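Local coordinates for RNA-dependent RNA Polymerase (Bombyx mori cytoplasmic polyhedrosis virus, PDB 6TZ0), which catalyses RNA-templated RNA synthesis for this double-stranded RNA virus, making plus strands conservatively and probably also the complementary minus strands during genome replication, at residues S795-L800 with D822-L827; K810-V815 with M828-P833; I909-L914 with E1000-K1005. All blocks are in the same frame, centred on the assembly; numbering follows the deposited sequence.

Interaction 1 (S795-L800 with D822-L827); sequences SVDNKL and DFDSTL
D797 and D824 bring their carboxylates together at an oblique angle, planes 48° apart, with OD1 of D797 lying 3.7 Å from OD1 of D824. Two like charges this near would be expected to disfavour each other, although each is partly engaged within its own loop: D797 OD1 takes the N798 backbone N-H from above the carboxylate plane, at 2.7 Å, and D824 OD1 accepts a weak bond from S825 N. V796 approaches from the flank; with chi1 at -67° putting CG1 anti to the carbonyl carbon, CG2 falls between backbone N and carbonyl carbon and comes 3.3 Å from T826 O. That carbonyl also accepts the N-H of V796 at 2.9 Å through an almost straight bond (173° at the hydrogen). The pairing marks the end of a small three-stranded antiparallel sheet, in which S795 and L827 form a non-hydrogen-bonded pair; CB of S795 and CB of L827, 4.5 Å apart, project to the same face. Next to this pair, S825 CA makes a CA-H···O contact of 3.3 Å to V796 O. The side chain of L827 is about 7 Å from that of R791, seen to bind ATP in this protein, though none is bound to this chain here.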
ATOM      1  N   SER A 795      30.614 -17.947 -18.011  1.00 93.40           N
ATOM      2  CA  SER A 795      30.817 -19.129 -18.833  1.00 93.40           C
ATOM      3  C   SER A 795      31.533 -18.744 -20.117  1.00 93.40           C
ATOM      4  O   SER A 795      31.164 -17.771 -20.776  1.00 93.40           O
ATOM      5  CB  SER A 795      29.481 -19.805 -19.137  1.00 93.40           C
ATOM      6  OG  SER A 795      28.625 -18.948 -19.867  1.00 93.40           O
ATOM      7  N   VAL A 796      32.588 -19.479 -20.444  1.00 95.95           N
ATOM      8  CA  VAL A 796      33.432 -19.177 -21.589  1.00 95.95           C
ATOM      9  C   VAL A 796      33.592 -20.443 -22.422  1.00 95.95           C
ATOM     10  O   VAL A 796      33.589 -21.560 -21.897  1.00 95.95           O
ATOM     11  CB  VAL A 796      34.803 -18.611 -21.146  1.00 95.95           C
ATOM     12  CG1 VAL A 796      34.646 -17.241 -20.506  1.00 95.95           C
ATOM     13  CG2 VAL A 796      35.434 -19.528 -20.137  1.00 95.95           C
ATOM     14  N   ASP A 797      33.726 -20.262 -23.732  1.00 99.58           N
ATOM     15  CA  ASP A 797      33.724 -21.384 -24.660  1.00 99.58           C
ATOM     16  C   ASP A 797      35.064 -22.113 -24.617  1.00 99.58           C
ATOM     17  O   ASP A 797      36.097 -21.532 -24.282  1.00 99.58           O
ATOM     18  CB  ASP A 797      33.420 -20.889 -26.075  1.00 99.58           C
ATOM     19  CG  ASP A 797      32.981 -22.001 -27.011  1.00 99.58           C
ATOM     20  OD1 ASP A 797      32.926 -23.173 -26.582  1.00 99.58           O
ATOM     21  OD2 ASP A 797      32.677 -21.695 -28.183  1.00 99.58           O
ATOM     22  N   ASN A 798      35.036 -23.404 -24.964  1.00101.55           N
ATOM     23  CA  ASN A 798      36.213 -24.257 -24.798  1.00101.55           C
ATOM     24  C   ASN A 798      37.276 -23.989 -25.850  1.00101.55           C
ATOM     25  O   ASN A 798      38.469 -23.946 -25.529  1.00101.55           O
ATOM     26  CB  ASN A 798      35.814 -25.727 -24.844  1.00101.55           C
ATOM     27  CG  ASN A 798      35.066 -26.153 -23.622  1.00101.55           C
ATOM     28  OD1 ASN A 798      35.397 -25.746 -22.509  1.00101.55           O
ATOM     29  ND2 ASN A 798      34.053 -26.987 -23.807  1.00101.55           N
ATOM     30  N   LYS A 799      36.871 -23.835 -27.111  1.00100.30           N
ATOM     31  CA  LYS A 799      37.833 -23.489 -28.151  1.00100.30           C
ATOM     32  C   LYS A 799      38.333 -22.060 -27.972  1.00100.30           C
ATOM     33  O   LYS A 799      39.469 -21.740 -28.342  1.00100.30           O
ATOM     34  CB  LYS A 799      37.193 -23.688 -29.530  1.00100.30           C
ATOM     35  CG  LYS A 799      38.130 -23.476 -30.708  1.00100.30           C
ATOM     36  CD  LYS A 799      39.225 -24.535 -30.716  1.00100.30           C
ATOM     37  CE  LYS A 799      40.141 -24.384 -31.917  1.00100.30           C
ATOM     38  NZ  LYS A 799      40.932 -23.124 -31.843  1.00100.30           N
ATOM     39  N   LEU A 800      37.516 -21.213 -27.353  1.00 98.28           N
ATOM     40  CA  LEU A 800      37.812 -19.810 -27.119  1.00 98.28           C
ATOM     41  C   LEU A 800      38.312 -19.548 -25.699  1.00 98.28           C
ATOM     42  O   LEU A 800      38.275 -18.406 -25.241  1.00 98.28           O
ATOM     43  CB  LEU A 800      36.563 -18.972 -27.410  1.00 98.28           C
ATOM     44  CG  LEU A 800      36.164 -18.567 -28.838  1.00 98.28           C
ATOM     45  CD1 LEU A 800      35.757 -19.729 -29.732  1.00 98.28           C
ATOM     46  CD2 LEU A 800      35.001 -17.613 -28.752  1.00 98.28           C
ATOM     47  N   ASP A 822      32.819 -33.459 -19.016  1.00114.66           N
ATOM     48  CA  ASP A 822      31.436 -33.914 -19.071  1.00114.66           C
ATOM     49  C   ASP A 822      30.558 -32.983 -19.898  1.00114.66           C
ATOM     50  O   ASP A 822      29.618 -33.438 -20.558  1.00114.66           O
ATOM     51  CB  ASP A 822      30.883 -34.051 -17.653  1.00114.66           C
ATOM     52  CG  ASP A 822      31.552 -35.167 -16.872  1.00114.66           C
ATOM     53  OD1 ASP A 822      32.022 -36.139 -17.501  1.00114.66           O
ATOM     54  OD2 ASP A 822      31.602 -35.078 -15.627  1.00114.66           O
ATOM     55  N   PHE A 823      30.847 -31.685 -19.879  1.00111.43           N
ATOM     56  CA  PHE A 823      29.997 -30.695 -20.516  1.00111.43           C
ATOM     57  C   PHE A 823      30.838 -29.739 -21.347  1.00111.43           C
ATOM     58  O   PHE A 823      32.069 -29.805 -21.362  1.00111.43           O
ATOM     59  CB  PHE A 823      29.190 -29.909 -19.479  1.00111.43           C
ATOM     60  CG  PHE A 823      28.210 -30.747 -18.717  1.00111.43           C
ATOM     61  CD1 PHE A 823      26.962 -31.038 -19.249  1.00111.43           C
ATOM     62  CD2 PHE A 823      28.539 -31.251 -17.470  1.00111.43           C
ATOM     63  CE1 PHE A 823      26.057 -31.812 -18.546  1.00111.43           C
ATOM     64  CE2 PHE A 823      27.643 -32.028 -16.763  1.00111.43           C
ATOM     65  CZ  PHE A 823      26.399 -32.307 -17.301  1.00111.43           C
ATOM     66  N   ASP A 824      30.146 -28.850 -22.049  1.00108.17           N
ATOM     67  CA  ASP A 824      30.768 -27.793 -22.826  1.00108.17           C
ATOM     68  C   ASP A 824      30.638 -26.463 -22.085  1.00108.17           C
ATOM     69  O   ASP A 824      29.738 -26.274 -21.261  1.00108.17           O
ATOM     70  CB  ASP A 824      30.114 -27.706 -24.209  1.00108.17           C
ATOM     71  CG  ASP A 824      30.898 -26.847 -25.193  1.00108.17           C
ATOM     72  OD1 ASP A 824      31.973 -26.321 -24.834  1.00108.17           O
ATOM     73  OD2 ASP A 824      30.423 -26.689 -26.337  1.00108.17           O
ATOM     74  N   SER A 825      31.562 -25.545 -22.395  1.00104.40           N
ATOM     75  CA  SER A 825      31.564 -24.144 -21.952  1.00104.40           C
ATOM     76  C   SER A 825      31.607 -24.030 -20.423  1.00104.40           C
ATOM     77  O   SER A 825      30.636 -23.646 -19.769  1.00104.40           O
ATOM     78  CB  SER A 825      30.372 -23.365 -22.526  1.00104.40           C
ATOM     79  OG  SER A 825      29.146 -23.760 -21.934  1.00104.40           O
ATOM     80  N   THR A 826      32.755 -24.414 -19.868  1.00 99.38           N
ATOM     81  CA  THR A 826      33.001 -24.204 -18.448  1.00 99.38           C
ATOM     82  C   THR A 826      33.114 -22.714 -18.130  1.00 99.38           C
ATOM     83  O   THR A 826      33.334 -21.873 -19.005  1.00 99.38           O
ATOM     84  CB  THR A 826      34.274 -24.922 -17.995  1.00 99.38           C
ATOM     85  OG1 THR A 826      34.434 -24.774 -16.579  1.00 99.38           O
ATOM     86  CG2 THR A 826      35.499 -24.366 -18.707  1.00 99.38           C
ATOM     87  N   LEU A 827      32.962 -22.395 -16.852  1.00 92.73           N
ATOM     88  CA  LEU A 827      32.898 -21.010 -16.421  1.00 92.73           C
ATOM     89  C   LEU A 827      34.227 -20.560 -15.830  1.00 92.73           C
ATOM     90  O   LEU A 827      34.911 -21.314 -15.135  1.00 92.73           O
ATOM     91  CB  LEU A 827      31.746 -20.808 -15.428  1.00 92.73           C
ATOM     92  CG  LEU A 827      31.626 -21.574 -14.108  1.00 92.73           C
ATOM     93  CD1 LEU A 827      32.267 -20.829 -12.944  1.00 92.73           C
ATOM     94  CD2 LEU A 827      30.165 -21.862 -13.817  1.00 92.73           C
TER

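Interaction 2 (K810-V815 with M828-P833)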
ATOM      1  N   LYS A 810      46.443  -9.901 -18.885  1.00 86.09           N
ATOM      2  CA  LYS A 810      47.436  -8.829 -18.886  1.00 86.09           C
ATOM      3  C   LYS A 810      46.988  -7.636 -18.058  1.00 86.09           C
ATOM      4  O   LYS A 810      47.829  -6.902 -17.529  1.00 86.09           O
ATOM      5  CB  LYS A 810      47.747  -8.371 -20.308  1.00 86.09           C
ATOM      6  CG  LYS A 810      48.495  -9.377 -21.144  1.00 86.09           C
ATOM      7  CD  LYS A 810      48.921  -8.760 -22.458  1.00 86.09           C
ATOM      8  CE  LYS A 810      47.729  -8.506 -23.349  1.00 86.09           C
ATOM      9  NZ  LYS A 810      47.092  -9.786 -23.749  1.00 86.09           N
ATOM     10  N   TYR A 811      45.681  -7.420 -17.935  1.00 83.36           N
ATOM     11  CA  TYR A 811      45.164  -6.275 -17.209  1.00 83.36           C
ATOM     12  C   TYR A 811      44.447  -6.643 -15.922  1.00 83.36           C
ATOM     13  O   TYR A 811      44.246  -5.767 -15.077  1.00 83.36           O
ATOM     14  CB  TYR A 811      44.208  -5.472 -18.102  1.00 83.36           C
ATOM     15  CG  TYR A 811      44.875  -4.885 -19.323  1.00 83.36           C
ATOM     16  CD1 TYR A 811      45.627  -3.720 -19.234  1.00 83.36           C
ATOM     17  CD2 TYR A 811      44.757  -5.497 -20.563  1.00 83.36           C
ATOM     18  CE1 TYR A 811      46.242  -3.184 -20.348  1.00 83.36           C
ATOM     19  CE2 TYR A 811      45.366  -4.968 -21.680  1.00 83.36           C
ATOM     20  CZ  TYR A 811      46.105  -3.813 -21.566  1.00 83.36           C
ATOM     21  OH  TYR A 811      46.712  -3.281 -22.679  1.00 83.36           O
ATOM     22  N   MET A 812      44.056  -7.902 -15.751  1.00 85.30           N
ATOM     23  CA  MET A 812      43.305  -8.342 -14.588  1.00 85.30           C
ATOM     24  C   MET A 812      43.923  -9.619 -14.037  1.00 85.30           C
ATOM     25  O   MET A 812      44.863 -10.179 -14.606  1.00 85.30           O
ATOM     26  CB  MET A 812      41.832  -8.589 -14.932  1.00 85.30           C
ATOM     27  CG  MET A 812      41.063  -7.363 -15.359  1.00 85.30           C
ATOM     28  SD  MET A 812      39.338  -7.757 -15.665  1.00 85.30           S
ATOM     29  CE  MET A 812      39.469  -8.640 -17.208  1.00 85.30           C
ATOM     30  N   THR A 813      43.376 -10.079 -12.915  1.00 82.06           N
ATOM     31  CA  THR A 813      43.735 -11.361 -12.326  1.00 82.06           C
ATOM     32  C   THR A 813      42.529 -12.284 -12.415  1.00 82.06           C
ATOM     33  O   THR A 813      41.435 -11.925 -11.969  1.00 82.06           O
ATOM     34  CB  THR A 813      44.177 -11.206 -10.871  1.00 82.06           C
ATOM     35  OG1 THR A 813      43.069 -10.774 -10.078  1.00 82.06           O
ATOM     36  CG2 THR A 813      45.289 -10.169 -10.768  1.00 82.06           C
ATOM     37  N   LEU A 814      42.730 -13.467 -12.992  1.00 85.39           N
ATOM     38  CA  LEU A 814      41.637 -14.366 -13.322  1.00 85.39           C
ATOM     39  C   LEU A 814      41.930 -15.745 -12.751  1.00 85.39           C
ATOM     40  O   LEU A 814      43.074 -16.206 -12.782  1.00 85.39           O
ATOM     41  CB  LEU A 814      41.427 -14.464 -14.845  1.00 85.39           C
ATOM     42  CG  LEU A 814      40.827 -13.285 -15.629  1.00 85.39           C
ATOM     43  CD1 LEU A 814      41.850 -12.197 -15.931  1.00 85.39           C
ATOM     44  CD2 LEU A 814      40.183 -13.747 -16.914  1.00 85.39           C
ATOM     45  N   VAL A 815      40.898 -16.399 -12.227  1.00 86.69           N
ATOM     46  CA  VAL A 815      41.014 -17.726 -11.632  1.00 86.69           C
ATOM     47  C   VAL A 815      40.416 -18.728 -12.608  1.00 86.69           C
ATOM     48  O   VAL A 815      39.227 -18.652 -12.939  1.00 86.69           O
ATOM     49  CB  VAL A 815      40.318 -17.798 -10.266  1.00 86.69           C
ATOM     50  CG1 VAL A 815      40.379 -19.208  -9.716  1.00 86.69           C
ATOM     51  CG2 VAL A 815      40.957 -16.813  -9.302  1.00 86.69           C
ATOM     52  N   MET A 828      34.582 -19.315 -16.123  1.00 89.94           N
ATOM     53  CA  MET A 828      35.848 -18.727 -15.718  1.00 89.94           C
ATOM     54  C   MET A 828      35.598 -17.688 -14.636  1.00 89.94           C
ATOM     55  O   MET A 828      34.683 -16.868 -14.749  1.00 89.94           O
ATOM     56  CB  MET A 828      36.548 -18.085 -16.915  1.00 89.94           C
ATOM     57  CG  MET A 828      37.966 -17.626 -16.670  1.00 89.94           C
ATOM     58  SD  MET A 828      38.632 -16.792 -18.126  1.00 89.94           S
ATOM     59  CE  MET A 828      38.928 -18.149 -19.243  1.00 89.94           C
ATOM     60  N   SER A 829      36.411 -17.729 -13.588  1.00 84.35           N
ATOM     61  CA  SER A 829      36.287 -16.813 -12.462  1.00 84.35           C
ATOM     62  C   SER A 829      37.235 -15.638 -12.667  1.00 84.35           C
ATOM     63  O   SER A 829      38.454 -15.823 -12.713  1.00 84.35           O
ATOM     64  CB  SER A 829      36.593 -17.532 -11.149  1.00 84.35           C
ATOM     65  OG  SER A 829      36.520 -16.648 -10.046  1.00 84.35           O
ATOM     66  N   LEU A 830      36.678 -14.437 -12.801  1.00 78.08           N
ATOM     67  CA  LEU A 830      37.483 -13.225 -12.823  1.00 78.08           C
ATOM     68  C   LEU A 830      37.069 -12.318 -11.679  1.00 78.08           C
ATOM     69  O   LEU A 830      35.884 -12.193 -11.363  1.00 78.08           O
ATOM     70  CB  LEU A 830      37.385 -12.457 -14.160  1.00 78.08           C
ATOM     71  CG  LEU A 830      36.125 -11.733 -14.637  1.00 78.08           C
ATOM     72  CD1 LEU A 830      36.516 -10.606 -15.558  1.00 78.08           C
ATOM     73  CD2 LEU A 830      35.242 -12.690 -15.401  1.00 78.08           C
ATOM     74  N   ILE A 831      38.058 -11.701 -11.050  1.00 70.27           N
ATOM     75  CA  ILE A 831      37.832 -10.750  -9.973  1.00 70.27           C
ATOM     76  C   ILE A 831      38.257  -9.369 -10.457  1.00 70.27           C
ATOM     77  O   ILE A 831      39.320  -9.209 -11.071  1.00 70.27           O
ATOM     78  CB  ILE A 831      38.554 -11.182  -8.683  1.00 70.27           C
ATOM     79  CG1 ILE A 831      40.035 -11.435  -8.926  1.00 70.27           C
ATOM     80  CG2 ILE A 831      37.931 -12.454  -8.141  1.00 70.27           C
ATOM     81  CD1 ILE A 831      40.805 -11.664  -7.687  1.00 70.27           C
ATOM     82  N   LEU A 832      37.397  -8.397 -10.246  1.00 63.15           N
ATOM     83  CA  LEU A 832      37.642  -7.052 -10.730  1.00 63.15           C
ATOM     84  C   LEU A 832      38.664  -6.340  -9.847  1.00 63.15           C
ATOM     85  O   LEU A 832      38.778  -6.642  -8.657  1.00 63.15           O
ATOM     86  CB  LEU A 832      36.323  -6.283 -10.798  1.00 63.15           C
ATOM     87  CG  LEU A 832      35.334  -6.281  -9.629  1.00 63.15           C
ATOM     88  CD1 LEU A 832      35.605  -5.194  -8.597  1.00 63.15           C
ATOM     89  CD2 LEU A 832      33.926  -6.160 -10.178  1.00 63.15           C
ATOM     90  N   PRO A 833      39.455  -5.430 -10.414  1.00 61.27           N
ATOM     91  CA  PRO A 833      40.420  -4.690  -9.597  1.00 61.27           C
ATOM     92  C   PRO A 833      39.727  -3.668  -8.713  1.00 61.27           C
ATOM     93  O   PRO A 833      38.563  -3.318  -8.913  1.00 61.27           O
ATOM     94  CB  PRO A 833      41.315  -4.009 -10.635  1.00 61.27           C
ATOM     95  CG  PRO A 833      40.453  -3.872 -11.831  1.00 61.27           C
ATOM     96  CD  PRO A 833      39.582  -5.089 -11.843  1.00 61.27           C
TER
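V815 and S829 exchange both backbone bonds of an antiparallel hydrogen-bonded pair: V815 N gives to S829 O at 2.6 Å, and S829 N returns to V815 O at 3.0 Å. Next along, L814 and L830 form a non-hydrogen-bonded pair whose side chains run alongside each other in one direction, CG of L814 resting 3.8 Å from CB of L830. L814 also reaches M828, its CD2 lying 3.6 Å from the thioether SD. On the same face, M812 bends at chi3 (-73°), which sets its CE 3.9 Å from L830 CD1. On the other face, CB of V815 packs 3.8 Å from CB of S829, and T813 OG1 abuts CG1 of I831. Strands 813-815 and 827-831 are the two arms of a beta hairpin, their directions 149° apart. S829 brings its side chain to about 4 Å from that of R791, a residue seen to bind ATP in this protein, though none is bound to this chain here. M828 and L830 bond in turn to L794 and F792 of strand 791-795, making 827-831 the central strand. Helix 801-808 lies against L814 and M828, helix 902-911 against M812, and helix 20-35 against I831.

Interaction 3 (I909-L914 with E1000-K1005)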
ATOM      1  N   ILE A 909      34.680  -1.914 -18.140  1.00 72.86           N
ATOM      2  CA  ILE A 909      33.431  -1.182 -18.337  1.00 72.86           C
ATOM      3  C   ILE A 909      33.210  -0.856 -19.815  1.00 72.86           C
ATOM      4  O   ILE A 909      32.065  -0.674 -20.243  1.00 72.86           O
ATOM      5  CB  ILE A 909      33.404   0.070 -17.428  1.00 72.86           C
ATOM      6  CG1 ILE A 909      31.990   0.638 -17.314  1.00 72.86           C
ATOM      7  CG2 ILE A 909      34.322   1.154 -17.936  1.00 72.86           C
ATOM      8  CD1 ILE A 909      31.010  -0.318 -16.692  1.00 72.86           C
ATOM      9  N   ASP A 910      34.272  -0.849 -20.624  1.00 78.15           N
ATOM     10  CA  ASP A 910      34.127  -0.651 -22.060  1.00 78.15           C
ATOM     11  C   ASP A 910      33.611  -1.909 -22.748  1.00 78.15           C
ATOM     12  O   ASP A 910      32.753  -1.827 -23.633  1.00 78.15           O
ATOM     13  CB  ASP A 910      35.474  -0.233 -22.652  1.00 78.15           C
ATOM     14  CG  ASP A 910      35.359   0.347 -24.049  1.00 78.15           C
ATOM     15  OD1 ASP A 910      34.230   0.505 -24.561  1.00 78.15           O
ATOM     16  OD2 ASP A 910      36.416   0.638 -24.647  1.00 78.15           O
ATOM     17  N   LEU A 911      34.112  -3.079 -22.354  1.00 80.48           N
ATOM     18  CA  LEU A 911      33.771  -4.314 -23.050  1.00 80.48           C
ATOM     19  C   LEU A 911      32.455  -4.933 -22.600  1.00 80.48           C
ATOM     20  O   LEU A 911      32.054  -5.939 -23.196  1.00 80.48           O
ATOM     21  CB  LEU A 911      34.895  -5.337 -22.889  1.00 80.48           C
ATOM     22  CG  LEU A 911      36.163  -4.984 -23.659  1.00 80.48           C
ATOM     23  CD1 LEU A 911      37.252  -5.952 -23.311  1.00 80.48           C
ATOM     24  CD2 LEU A 911      35.898  -4.992 -25.153  1.00 80.48           C
ATOM     25  N   ASN A 912      31.802  -4.367 -21.575  1.00 79.82           N
ATOM     26  CA  ASN A 912      30.476  -4.791 -21.097  1.00 79.82           C
ATOM     27  C   ASN A 912      30.456  -6.256 -20.661  1.00 79.82           C
ATOM     28  O   ASN A 912      29.474  -6.970 -20.869  1.00 79.82           O
ATOM     29  CB  ASN A 912      29.390  -4.529 -22.145  1.00 79.82           C
ATOM     30  CG  ASN A 912      29.133  -3.061 -22.361  1.00 79.82           C
ATOM     31  OD1 ASN A 912      29.461  -2.509 -23.409  1.00 79.82           O
ATOM     32  ND2 ASN A 912      28.511  -2.422 -21.381  1.00 79.82           N
ATOM     33  N   ILE A 913      31.555  -6.708 -20.055  1.00 79.87           N
ATOM     34  CA  ILE A 913      31.636  -8.092 -19.604  1.00 79.87           C
ATOM     35  C   ILE A 913      30.729  -8.319 -18.398  1.00 79.87           C
ATOM     36  O   ILE A 913      30.090  -9.373 -18.280  1.00 79.87           O
ATOM     37  CB  ILE A 913      33.108  -8.453 -19.322  1.00 79.87           C
ATOM     38  CG1 ILE A 913      33.907  -8.378 -20.620  1.00 79.87           C
ATOM     39  CG2 ILE A 913      33.249  -9.846 -18.729  1.00 79.87           C
ATOM     40  CD1 ILE A 913      35.395  -8.497 -20.432  1.00 79.87           C
ATOM     41  N   LEU A 914      30.589  -7.318 -17.533  1.00 77.48           N
ATOM     42  CA  LEU A 914      29.726  -7.413 -16.358  1.00 77.48           C
ATOM     43  C   LEU A 914      28.243  -7.263 -16.667  1.00 77.48           C
ATOM     44  O   LEU A 914      27.445  -7.187 -15.728  1.00 77.48           O
ATOM     45  CB  LEU A 914      30.143  -6.377 -15.315  1.00 77.48           C
ATOM     46  CG  LEU A 914      31.087  -6.856 -14.210  1.00 77.48           C
ATOM     47  CD1 LEU A 914      32.420  -7.341 -14.730  1.00 77.48           C
ATOM     48  CD2 LEU A 914      31.299  -5.719 -13.232  1.00 77.48           C
ATOM     49  N   GLU A1000      36.164 -11.379 -30.541  1.00 99.86           N
ATOM     50  CA  GLU A1000      36.843 -10.503 -31.488  1.00 99.86           C
ATOM     51  C   GLU A1000      37.234  -9.179 -30.842  1.00 99.86           C
ATOM     52  O   GLU A1000      38.362  -8.705 -31.018  1.00 99.86           O
ATOM     53  CB  GLU A1000      35.959 -10.264 -32.711  1.00 99.86           C
ATOM     54  CG  GLU A1000      36.569  -9.336 -33.753  1.00 99.86           C
ATOM     55  CD  GLU A1000      37.796  -9.920 -34.436  1.00 99.86           C
ATOM     56  OE1 GLU A1000      37.901 -11.162 -34.538  1.00 99.86           O
ATOM     57  OE2 GLU A1000      38.657  -9.133 -34.878  1.00 99.86           O
ATOM     58  N   VAL A1001      36.344  -8.590 -30.043  1.00 97.02           N
ATOM     59  CA  VAL A1001      36.716  -7.347 -29.384  1.00 97.02           C
ATOM     60  C   VAL A1001      37.554  -7.584 -28.131  1.00 97.02           C
ATOM     61  O   VAL A1001      38.301  -6.678 -27.738  1.00 97.02           O
ATOM     62  CB  VAL A1001      35.490  -6.465 -29.071  1.00 97.02           C
ATOM     63  CG1 VAL A1001      34.743  -6.127 -30.353  1.00 97.02           C
ATOM     64  CG2 VAL A1001      34.570  -7.105 -28.056  1.00 97.02           C
ATOM     65  N   ILE A1002      37.494  -8.783 -27.528  1.00 94.87           N
ATOM     66  CA  ILE A1002      38.484  -9.153 -26.509  1.00 94.87           C
ATOM     67  C   ILE A1002      39.890  -9.133 -27.104  1.00 94.87           C
ATOM     68  O   ILE A1002      40.828  -8.591 -26.508  1.00 94.87           O
ATOM     69  CB  ILE A1002      38.163 -10.529 -25.893  1.00 94.87           C
ATOM     70  CG1 ILE A1002      36.847 -10.514 -25.119  1.00 94.87           C
ATOM     71  CG2 ILE A1002      39.269 -10.982 -24.953  1.00 94.87           C
ATOM     72  CD1 ILE A1002      36.820  -9.577 -23.962  1.00 94.87           C
ATOM     73  N   VAL A1003      40.049  -9.695 -28.303  1.00 95.42           N
ATOM     74  CA  VAL A1003      41.358  -9.710 -28.953  1.00 95.42           C
ATOM     75  C   VAL A1003      41.751  -8.309 -29.413  1.00 95.42           C
ATOM     76  O   VAL A1003      42.906  -7.891 -29.259  1.00 95.42           O
ATOM     77  CB  VAL A1003      41.355 -10.722 -30.117  1.00 95.42           C
ATOM     78  CG1 VAL A1003      42.638 -10.642 -30.931  1.00 95.42           C
ATOM     79  CG2 VAL A1003      41.187 -12.128 -29.580  1.00 95.42           C
ATOM     80  N   ALA A1004      40.790  -7.545 -29.936  1.00 94.79           N
ATOM     81  CA  ALA A1004      41.113  -6.261 -30.547  1.00 94.79           C
ATOM     82  C   ALA A1004      41.432  -5.193 -29.505  1.00 94.79           C
ATOM     83  O   ALA A1004      42.394  -4.435 -29.670  1.00 94.79           O
ATOM     84  CB  ALA A1004      39.961  -5.809 -31.442  1.00 94.79           C
ATOM     85  N   LYS A1005      40.655  -5.117 -28.427  1.00 92.28           N
ATOM     86  CA  LYS A1005      40.793  -4.039 -27.460  1.00 92.28           C
ATOM     87  C   LYS A1005      41.860  -4.294 -26.404  1.00 92.28           C
ATOM     88  O   LYS A1005      42.052  -3.441 -25.533  1.00 92.28           O
ATOM     89  CB  LYS A1005      39.449  -3.782 -26.768  1.00 92.28           C
ATOM     90  CG  LYS A1005      38.337  -3.325 -27.695  1.00 92.28           C
ATOM     91  CD  LYS A1005      38.608  -1.927 -28.223  1.00 92.28           C
ATOM     92  CE  LYS A1005      37.509  -1.456 -29.160  1.00 92.28           C
ATOM     93  NZ  LYS A1005      36.227  -1.216 -28.439  1.00 92.28           N
TER
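L911 spreads its two methyl groups over V1001, I1002 and K1005. CD1 of L911 meets I1002 CD1 at 3.7 Å. CD2 of L911 lies 3.8 Å from V1001 CG2 and 3.9 Å from K1005 CG. L911 and V1001 pass alongside, pointing opposite ways. V1001 and K1005, four residues apart and joined by the K1005 N to V1001 O bond of 2.9 Å, present themselves to the same branch of L911. This is packing between the C-terminal ends of two helices, 902-911 and 996-1004. The first breaks off at N912, whose positive phi (59°) turns the chain into a 3-10 segment and brings I913 into the same apolar patch. I1002 is bent at chi2 (-61°), which directs CD1 to where it meets both L911 and, at 4.0 Å, I913 CD1; the I913 and I1002 side chains cross at about a right angle. At the margin, D910 OD2 and K1005 NZ stand 4.2 Å apart, too far for a salt bridge, although the opposite charges may still attract weakly. I1002 also touches L808 of helix 801-808, and I913 touches L794 of strand 791-795.

Strand 791-795 runs out into S795-L800, and interaction 1 closes the loop from there to D822-L827, which holds helix 801-808 and strand 813-815. Interaction 2 opens within that loop, at K810-V815, and closes past its end at M828-P833, so the two cross along the chain; spatially they meet where V796 CG2 packs 3.7 Å from M828 CB. Together they join the three strands in the order 791-795, 827-831, 813-815. Interaction 3 follows in series, closing a loop of 85 residues in the C-terminal region. Its centre is about 13 Å from that of interaction 2, and L832 CD2 touches L914 CD2 at 4.1 Å, joining the 3-10 segment after helix 902-911 to the residue just after strand 827-831.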